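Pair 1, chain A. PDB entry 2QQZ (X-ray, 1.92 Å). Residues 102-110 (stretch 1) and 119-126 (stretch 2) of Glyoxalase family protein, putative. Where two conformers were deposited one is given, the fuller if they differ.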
# COMPACT_ATOMS: atom_id res chain seq x y z
N ALA A 102 2.15 6.00 19.36
CA ALA A 102 2.63 4.72 19.91
C ALA A 102 4.07 4.40 19.51
O ALA A 102 4.77 3.72 20.21
CB ALA A 102 1.68 3.58 19.53
N ARG A 103 4.52 4.96 18.39
CA ARG A 103 5.84 4.69 17.81
C ARG A 103 6.64 6.00 18.01
O ARG A 103 6.45 6.96 17.27
CB ARG A 103 5.63 4.31 16.34
CG ARG A 103 6.77 3.54 15.72
CD ARG A 103 6.58 3.33 14.23
NE ARG A 103 7.91 3.20 13.64
CZ ARG A 103 8.17 3.03 12.38
NH1 ARG A 103 7.18 2.96 11.47
NH2 ARG A 103 9.44 2.93 12.01
N PRO A 104 7.52 6.04 19.02
CA PRO A 104 8.09 7.32 19.55
C PRO A 104 9.25 7.94 18.73
O PRO A 104 9.60 9.10 18.94
CB PRO A 104 8.56 6.95 20.98
CG PRO A 104 8.88 5.48 20.91
CD PRO A 104 8.06 4.87 19.73
N ASP A 105 9.80 7.13 17.83
CA ASP A 105 10.82 7.49 16.84
C ASP A 105 10.21 8.18 15.59
O ASP A 105 10.93 8.71 14.72
CB ASP A 105 11.60 6.21 16.42
CG ASP A 105 10.68 4.99 16.22
OD1 ASP A 105 9.93 4.62 17.16
OD2 ASP A 105 10.70 4.37 15.12
N VAL A 106 8.88 8.19 15.51
CA VAL A 106 8.16 8.65 14.33
C VAL A 106 6.97 9.53 14.70
O VAL A 106 6.22 9.26 15.64
CB VAL A 106 7.70 7.45 13.45
CG1 VAL A 106 6.84 7.91 12.31
CG2 VAL A 106 8.91 6.69 12.84
N ILE A 107 6.79 10.61 13.96
CA ILE A 107 5.60 11.41 14.11
C ILE A 107 4.66 10.91 13.05
O ILE A 107 5.07 10.69 11.89
CB ILE A 107 5.92 12.92 13.86
CG1 ILE A 107 6.94 13.38 14.90
CG2 ILE A 107 4.62 13.79 13.89
CD1 ILE A 107 7.45 14.83 14.73
N ARG A 108 3.40 10.76 13.39
CA ARG A 108 2.48 10.27 12.37
C ARG A 108 1.04 10.50 12.73
O ARG A 108 0.69 10.71 13.90
CB ARG A 108 2.73 8.79 12.15
CG ARG A 108 2.31 7.93 13.30
CD ARG A 108 2.65 6.52 12.98
NE ARG A 108 2.34 5.73 14.18
CZ ARG A 108 2.26 4.40 14.23
NH1 ARG A 108 2.48 3.66 13.14
NH2 ARG A 108 2.00 3.82 15.39
N PHE A 109 0.19 10.45 11.73
CA PHE A 109 -1.24 10.67 11.95
C PHE A 109 -2.03 10.07 10.80
O PHE A 109 -1.47 9.82 9.69
CB PHE A 109 -1.55 12.17 12.12
CG PHE A 109 -1.32 13.01 10.88
CD1 PHE A 109 -2.33 13.17 9.94
CD2 PHE A 109 -0.11 13.65 10.67
CE1 PHE A 109 -2.14 13.97 8.83
CE2 PHE A 109 0.12 14.45 9.53
CZ PHE A 109 -0.88 14.59 8.61
N TYR A 110 -3.33 9.86 11.03
CA TYR A 110 -4.20 9.26 10.01
C TYR A 110 -5.21 10.29 9.60
O TYR A 110 -5.60 11.15 10.39
CB TYR A 110 -4.96 8.07 10.58
CG TYR A 110 -4.11 7.08 11.31
CD1 TYR A 110 -3.12 6.37 10.63
CD2 TYR A 110 -4.32 6.80 12.65
CE1 TYR A 110 -2.32 5.44 11.28
CE2 TYR A 110 -3.53 5.83 13.31
CZ TYR A 110 -2.53 5.19 12.62
OH TYR A 110 -1.71 4.22 13.21
N ILE A 119 -5.62 6.65 5.50
CA ILE A 119 -4.30 6.95 4.91
C ILE A 119 -3.48 7.43 6.11
O ILE A 119 -4.01 8.19 6.95
CB ILE A 119 -4.39 8.18 3.95
CG1 ILE A 119 -5.34 7.87 2.81
CG2 ILE A 119 -2.98 8.59 3.45
CD1 ILE A 119 -4.93 6.65 1.96
N GLU A 120 -2.21 7.01 6.18
CA GLU A 120 -1.30 7.44 7.23
C GLU A 120 -0.18 8.29 6.63
O GLU A 120 0.29 8.03 5.50
CB GLU A 120 -0.70 6.22 7.87
CG GLU A 120 0.46 6.58 8.89
CD GLU A 120 1.11 5.33 9.42
OE1 GLU A 120 0.46 4.24 9.31
OE2 GLU A 120 2.27 5.42 9.91
N PHE A 121 0.17 9.36 7.34
CA PHE A 121 1.33 10.20 7.05
C PHE A 121 2.32 10.11 8.20
O PHE A 121 1.92 10.15 9.40
CB PHE A 121 0.85 11.61 6.80
CG PHE A 121 -0.11 11.71 5.63
CD1 PHE A 121 0.35 11.55 4.32
CD2 PHE A 121 -1.46 11.92 5.84
CE1 PHE A 121 -0.52 11.65 3.25
CE2 PHE A 121 -2.31 11.99 4.78
CZ PHE A 121 -1.84 11.86 3.48
N MSE A 122 3.61 9.93 7.87
CA MSE A 122 4.65 9.81 8.89
C MSE A 122 5.97 10.49 8.51
O MSE A 122 6.26 10.63 7.35
CB MSE A 122 4.98 8.35 9.11
CG MSE A 122 5.38 7.64 7.83
SE MSE A 122 6.09 5.91 8.44
CE MSE A 122 7.97 6.47 8.81
N GLU A 123 6.76 10.87 9.52
CA GLU A 123 8.14 11.31 9.31
C GLU A 123 8.98 10.86 10.49
O GLU A 123 8.50 10.86 11.63
CB GLU A 123 8.15 12.84 9.14
CG GLU A 123 9.50 13.40 8.71
CD GLU A 123 9.51 14.90 8.62
OE1 GLU A 123 8.68 15.57 9.27
OE2 GLU A 123 10.38 15.44 7.90
N ASN A 124 10.22 10.45 10.25
CA ASN A 124 11.12 10.25 11.38
C ASN A 124 11.37 11.52 12.17
O ASN A 124 11.45 12.64 11.60
CB ASN A 124 12.43 9.64 10.92
CG ASN A 124 12.20 8.35 10.16
OD1 ASN A 124 11.35 7.56 10.52
ND2 ASN A 124 12.93 8.16 9.08
N LYS A 125 11.47 11.37 13.48
CA LYS A 125 11.90 12.47 14.33
C LYS A 125 13.40 12.76 14.10
O LYS A 125 14.18 11.86 13.86
CB LYS A 125 11.67 12.16 15.81
CG LYS A 125 10.23 12.22 16.25
CD LYS A 125 10.14 12.61 17.73
CE LYS A 125 8.69 12.65 18.20
NZ LYS A 125 8.29 11.50 19.07
N ASN A 126 13.77 14.03 14.17
CA ASN A 126 15.19 14.46 14.08
C ASN A 126 15.93 14.40 15.44
O ASN A 126 15.49 14.99 16.45
CB ASN A 126 15.29 15.90 13.51
CG ASN A 126 14.69 16.03 12.11
OD1 ASN A 126 13.62 15.47 11.80
ND2 ASN A 126 15.38 16.78 11.23
O HOH W 1 4.67 4.71 10.79
O HOH W 2 5.42 10.24 18.20

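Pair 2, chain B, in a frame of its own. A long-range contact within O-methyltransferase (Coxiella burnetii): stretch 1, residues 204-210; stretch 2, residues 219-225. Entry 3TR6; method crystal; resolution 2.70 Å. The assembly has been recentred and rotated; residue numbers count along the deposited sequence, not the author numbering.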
# COMPACT_ATOMS: atom_id res chain seq x y z
N ASP B 204 3.89 15.40 10.81
CA ASP B 204 2.56 15.43 11.42
C ASP B 204 2.32 14.22 12.34
O ASP B 204 2.31 13.08 11.89
CB ASP B 204 1.48 15.51 10.34
CG ASP B 204 0.10 15.72 10.90
OD1 ASP B 204 -0.02 15.86 12.14
OD2 ASP B 204 -0.87 15.76 10.12
N GLU B 205 2.13 14.50 13.63
CA GLU B 205 1.95 13.44 14.62
C GLU B 205 0.49 13.04 14.81
O GLU B 205 0.17 12.25 15.69
CB GLU B 205 2.57 13.84 15.95
CG GLU B 205 4.06 13.56 16.04
CD GLU B 205 4.71 14.23 17.24
OE1 GLU B 205 4.03 15.05 17.90
OE2 GLU B 205 5.90 13.95 17.51
N ARG B 206 -0.38 13.59 13.97
CA ARG B 206 -1.80 13.25 14.01
C ARG B 206 -2.08 12.03 13.15
O ARG B 206 -3.19 11.47 13.18
CB ARG B 206 -2.63 14.43 13.50
CG ARG B 206 -2.43 15.71 14.29
CD ARG B 206 -3.15 16.86 13.64
NE ARG B 206 -2.52 17.25 12.38
CZ ARG B 206 -2.93 18.26 11.62
NH1 ARG B 206 -3.98 18.98 11.99
NH2 ARG B 206 -2.30 18.54 10.49
N VAL B 207 -1.08 11.60 12.39
CA VAL B 207 -1.24 10.51 11.44
C VAL B 207 -0.07 9.53 11.47
O VAL B 207 1.02 9.86 11.94
CB VAL B 207 -1.37 11.04 10.00
CG1 VAL B 207 -2.58 11.93 9.86
CG2 VAL B 207 -0.10 11.79 9.60
N ASP B 208 -0.32 8.33 10.97
CA ASP B 208 0.74 7.41 10.58
C ASP B 208 0.74 7.42 9.06
O ASP B 208 -0.32 7.40 8.43
CB ASP B 208 0.48 6.00 11.10
CG ASP B 208 0.66 5.89 12.60
OD1 ASP B 208 1.64 6.47 13.13
OD2 ASP B 208 -0.17 5.23 13.26
N MSE B 209 1.92 7.45 8.45
CA MSE B 209 1.98 7.63 7.00
C MSE B 209 3.00 6.76 6.28
O MSE B 209 3.80 6.05 6.90
CB MSE B 209 2.18 9.11 6.65
CG MSE B 209 3.42 9.75 7.26
SE MSE B 209 5.04 9.43 6.21
CE MSE B 209 4.61 10.48 4.62
N ILE B 210 2.95 6.83 4.96
CA ILE B 210 3.86 6.10 4.10
C ILE B 210 3.76 6.75 2.72
O ILE B 210 2.71 7.26 2.35
CB ILE B 210 3.48 4.61 4.01
CG1 ILE B 210 4.62 3.78 3.44
CG2 ILE B 210 2.22 4.43 3.19
CD1 ILE B 210 5.79 3.61 4.38
N THR B 219 0.97 9.28 -1.16
CA THR B 219 1.12 9.35 0.29
C THR B 219 -0.15 8.86 0.96
O THR B 219 -1.26 9.27 0.60
CB THR B 219 1.42 10.78 0.77
OG1 THR B 219 2.70 11.18 0.27
CG2 THR B 219 1.45 10.85 2.29
N LEU B 220 0.01 7.96 1.93
CA LEU B 220 -1.12 7.50 2.72
C LEU B 220 -0.94 7.98 4.16
O LEU B 220 0.12 7.81 4.75
CB LEU B 220 -1.22 5.98 2.69
CG LEU B 220 -1.24 5.36 1.30
CD1 LEU B 220 -1.27 3.84 1.39
CD2 LEU B 220 -2.42 5.88 0.49
N ALA B 221 -1.98 8.60 4.70
CA ALA B 221 -1.95 9.10 6.07
C ALA B 221 -3.17 8.61 6.85
O ALA B 221 -4.30 9.03 6.58
CB ALA B 221 -1.88 10.62 6.08
N ARG B 222 -2.93 7.72 7.80
CA ARG B 222 -3.99 7.21 8.66
C ARG B 222 -4.18 8.09 9.90
O ARG B 222 -3.23 8.33 10.64
CB ARG B 222 -3.68 5.77 9.08
CG ARG B 222 -4.74 5.15 9.97
CD ARG B 222 -4.28 3.80 10.50
NE ARG B 222 -5.28 3.21 11.38
CZ ARG B 222 -5.36 3.44 12.69
NH1 ARG B 222 -4.48 4.25 13.27
NH2 ARG B 222 -6.32 2.87 13.40
N LYS B 223 -5.40 8.57 10.10
CA LYS B 223 -5.72 9.41 11.25
C LYS B 223 -5.65 8.60 12.55
O LYS B 223 -6.43 7.66 12.75
CB LYS B 223 -7.10 10.03 11.09
CG LYS B 223 -7.46 11.05 12.15
CD LYS B 223 -8.85 11.64 11.92
CE LYS B 223 -9.19 12.69 12.96
NZ LYS B 223 -10.58 13.19 12.81
N LYS B 224 -4.71 8.96 13.43
CA LYS B 224 -4.48 8.24 14.67
C LYS B 224 -5.59 8.39 15.70
O LYS B 224 -6.38 9.34 15.65
CB LYS B 224 -3.14 8.64 15.30
CG LYS B 224 -1.94 8.27 14.46
CD LYS B 224 -0.69 8.08 15.30
CE LYS B 224 -0.23 9.37 15.94
NZ LYS B 224 1.21 9.30 16.35
N SER B 225 -5.64 7.45 16.64
CA SER B 225 -6.62 7.47 17.72
C SER B 225 -6.38 8.65 18.67
O SER B 225 -5.25 9.11 18.83
CB SER B 225 -6.56 6.15 18.51
OG SER B 225 -6.44 5.03 17.63
OXT SER B 225 -7.31 9.17 19.30

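Both pairs are two antiparallel strands, with a short loop leading into the first and a loop residue after the second. The 14 central residues superpose with an RMSD of 0.6 Å on N, CA and C. The strand axes meet at 168° in pair 1 and 161° in pair 2, and come within 4.6 and 4.4 Å.

The register is the same. Val106(A) matches Val207(B), Ile107(A) matches Asp208(B), Arg108(A) matches Met209(B) and Phe109(A) matches Ile210(B). On the second strand, Glu120(A) to Asn124(A) match Thr219(B) to Lys223(B) in order. Ile107(A) and Glu123(A) form a hydrogen-bonded pair, N to O 2.9 Å in both directions. Asp208(B) and Arg222(B) do the same: Asp208(B) N to Arg222(B) O is 2.9 Å, and Arg222(B) N to Asp208(B) O is 2.7 Å. The next such pair is Phe109(A) with Phe121(A), matched by Ile210(B) with Leu220(B). Because these bonds use backbone atoms, the ladder tolerates very different side chains.

One more bond closes each ladder at the loop. Lys125(A) N donates to Asp105(A) O at 3.0 Å, and Lys224(B) N donates to Arg206(B) O at 2.9 Å. The two lysine side chains nearly coincide, with centres 0.5 Å apart, yet their ends act differently. Lys125(A) NZ donates to Pro104(A) O at 2.7 Å. Lys224(B) NZ lies 3.2 Å from Glu205(B) O, but the angle is too poor for a hydrogen bond.

On the face with Val106(A) and Val207(B), pair 1 mixes apolar packing with charge. Val106(A) CG1 touches Met122(A) CB, a selenomethionine, at 3.7 Å. Arg108(A) NH1 reaches Glu120(A) OE2 in a long salt bridge of 3.7 Å. A water accepts weak hydrogen bonds from Arg103(A) NH1 and Arg108(A) NH1 and donates to Glu120(A) OE2. Pair 2 has small or apolar groups at the central positions of this face. Val207(B) CB lies 4.0 Å from Ala221(B) CB. Met209(B), also a selenomethionine, takes the place of the arginine, and its CE lies 3.9 Å from Thr219(B) CG2.

The other face reverses part of this pattern. In pair 1, Phe121(A) CB sits over a face of the Phe109(A) ring, 4.2 Å from its centroid. The rings are oblique, with planes at 44°. Pair 2 uses aliphatic groups here, Ile210(B) CG2 to Leu220(B) CB at 3.8 Å. Next along, Ile107(A) CG1 packs on Lys125(A) CG at 3.7 Å. Its counterpart Asp208(B) places OD2 3.5 Å from Lys224(B) CD. The same OD2 is 4.4 Å from Arg222(B) NH1, beyond a salt bridge.

The loops also differ. Arg103(A) NE makes a weak bond of 3.4 Å to Asp105(A) OD2 within a salt bridge. At the matching positions the charges are swapped: Arg206(B) NE bonds Asp204(B) OD1 at 2.9 Å, also within a salt bridge.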